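Local coordinates for protein probable ribonuclease HepT (Haemophilus influenzae, PDB 1JOG) that probably acts as the RNase toxin of a type VII toxin-antitoxin system, neutralised by its cognate antitoxin MntA, at residues M105-T109 against V121-I125. Sequence-based numbering, arbitrary orientation.
Sequences MRNIT and VYAQI
The C-terminal turn of helix 96-106 runs into a type I beta turn, Arg106 to Thr109 (Thr109 N to Arg106 O, 3.3 Å), that packs against Val121 of helix 115-123; Met105 and Val121 set the register, their CA atoms 6.8 Å apart. No hydrogen bond crosses; the contact rests mainly on apolar side chains. Met105, a selenomethionine, is long and flexible: chi1 and chi2, both t, extend it across the gap, and chi3 near 127°, between wells, places CE 4.1 Å from Val121 CG1 and 4.2 Å from Ile125 CG1 (Ile125 m, t). Gln124 (m, t) lies alongside. Compact, branched Val121 (t) offers CG2 to Ile108 CG1 (Ile108 p, t) at 4.2 Å and CG1 to Thr109 CG2 at 4.3 Å. Buried Thr109 (p) serves two neighbours, its methyl meeting Val121 while OG1 hydrogen-bonds with Glu51. Arg106, probably catalytic, opens the RX(4)HXY motif; its CA-to-CB bond points away, and it salt-bridges Glu55. Helix 36-68 receives Met105 on Phe50 and Thr109 on Ile47, while Ile125 begins helix 125-140 and rests on Leu18 and Val22 of helix 8-26.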
loop_
_atom_site.group_PDB
_atom_site.type_symbol
_atom_site.label_atom_id
_atom_site.label_comp_id
_atom_site.label_asym_id
_atom_site.label_seq_id
_atom_site.Cartn_x
_atom_site.Cartn_y
_atom_site.Cartn_z
HETATM N N MSE A 105 -5.709 6.464 -10.028
HETATM C CA MSE A 105 -5.790 5.085 -9.579
HETATM C C MSE A 105 -4.942 4.994 -8.273
HETATM O O MSE A 105 -5.448 4.585 -7.181
HETATM C CB MSE A 105 -5.211 4.196 -10.670
HETATM C CG MSE A 105 -5.645 2.764 -10.713
HETATM SE SE MSE A 105 -4.946 1.981 -12.334
HETATM C CE MSE A 105 -3.999 0.394 -11.673
ATOM N N ARG A 106 -3.674 5.411 -8.353
ATOM C CA ARG A 106 -2.886 5.305 -7.137
ATOM C C ARG A 106 -3.477 5.963 -5.905
ATOM O O ARG A 106 -3.410 5.346 -4.830
ATOM C CB ARG A 106 -1.442 5.748 -7.238
ATOM C CG ARG A 106 -0.841 5.314 -5.893
ATOM C CD ARG A 106 0.575 5.485 -5.744
ATOM N NE ARG A 106 1.043 4.986 -4.453
ATOM C CZ ARG A 106 0.301 4.997 -3.352
ATOM N NH1 ARG A 106 -0.959 5.448 -3.351
ATOM N NH2 ARG A 106 0.855 4.632 -2.224
ATOM N N ASN A 107 -4.046 7.159 -6.062
ATOM C CA ASN A 107 -4.685 7.923 -4.966
ATOM C C ASN A 107 -5.995 7.332 -4.468
ATOM O O ASN A 107 -6.590 7.950 -3.619
ATOM C CB ASN A 107 -5.022 9.343 -5.367
ATOM C CG ASN A 107 -3.749 10.199 -5.760
ATOM O OD1 ASN A 107 -2.682 10.061 -5.159
ATOM N ND2 ASN A 107 -3.896 11.099 -6.751
ATOM N N ILE A 108 -6.489 6.204 -5.014
ATOM C CA ILE A 108 -7.703 5.608 -4.442
ATOM C C ILE A 108 -7.396 4.202 -3.915
ATOM O O ILE A 108 -8.272 3.528 -3.371
ATOM C CB ILE A 108 -8.878 5.515 -5.487
ATOM C CG1 ILE A 108 -8.465 4.710 -6.726
ATOM C CG2 ILE A 108 -9.297 6.896 -5.791
ATOM C CD1 ILE A 108 -9.409 4.768 -7.850
ATOM N N THR A 109 -6.160 3.732 -4.109
ATOM C CA THR A 109 -5.842 2.405 -3.607
ATOM C C THR A 109 -5.997 2.346 -2.087
ATOM O O THR A 109 -6.136 1.246 -1.559
ATOM C CB THR A 109 -4.446 1.946 -3.988
ATOM O OG1 THR A 109 -3.498 2.783 -3.352
ATOM C CG2 THR A 109 -4.278 1.988 -5.491
ATOM N N VAL A 121 -9.748 -1.563 -9.450
ATOM C CA VAL A 121 -8.382 -1.154 -9.647
ATOM C C VAL A 121 -7.587 -2.312 -10.251
ATOM O O VAL A 121 -6.715 -2.122 -11.112
ATOM C CB VAL A 121 -7.765 -0.665 -8.300
ATOM C CG1 VAL A 121 -6.222 -0.584 -8.370
ATOM C CG2 VAL A 121 -8.358 0.685 -7.961
ATOM N N TYR A 122 -7.922 -3.525 -9.863
ATOM C CA TYR A 122 -7.118 -4.639 -10.360
ATOM C C TYR A 122 -7.323 -4.838 -11.852
ATOM O O TYR A 122 -6.411 -5.131 -12.601
ATOM C CB TYR A 122 -7.448 -5.885 -9.569
ATOM C CG TYR A 122 -6.708 -7.132 -10.037
ATOM C CD1 TYR A 122 -5.427 -7.406 -9.569
ATOM C CD2 TYR A 122 -7.244 -7.963 -11.026
ATOM C CE1 TYR A 122 -4.644 -8.493 -10.104
ATOM C CE2 TYR A 122 -6.500 -9.084 -11.576
ATOM C CZ TYR A 122 -5.189 -9.328 -11.095
ATOM O OH TYR A 122 -4.431 -10.407 -11.544
ATOM N N ALA A 123 -8.551 -4.657 -12.279
ATOM C CA ALA A 123 -8.891 -4.796 -13.674
ATOM C C ALA A 123 -8.043 -3.838 -14.571
ATOM O O ALA A 123 -7.900 -4.032 -15.772
ATOM C CB ALA A 123 -10.395 -4.456 -13.841
ATOM N N GLN A 124 -7.565 -2.749 -14.000
ATOM C CA GLN A 124 -6.813 -1.779 -14.766
ATOM C C GLN A 124 -5.339 -2.158 -14.837
ATOM O O GLN A 124 -4.597 -1.531 -15.573
ATOM C CB GLN A 124 -6.983 -0.346 -14.125
ATOM C CG GLN A 124 -8.413 0.187 -13.971
ATOM C CD GLN A 124 -8.538 1.546 -13.201
ATOM O OE1 GLN A 124 -7.651 2.397 -13.261
ATOM N NE2 GLN A 124 -9.670 1.746 -12.505
ATOM N N ILE A 125 -4.926 -3.225 -14.140
ATOM C CA ILE A 125 -3.508 -3.588 -14.107
ATOM C C ILE A 125 -2.845 -4.043 -15.390
ATOM O O ILE A 125 -1.669 -3.705 -15.602
ATOM C CB ILE A 125 -3.233 -4.552 -12.950
ATOM C CG1 ILE A 125 -3.418 -3.760 -11.670
ATOM C CG2 ILE A 125 -1.830 -5.203 -13.008
ATOM C CD1 ILE A 125 -3.395 -4.632 -10.447
#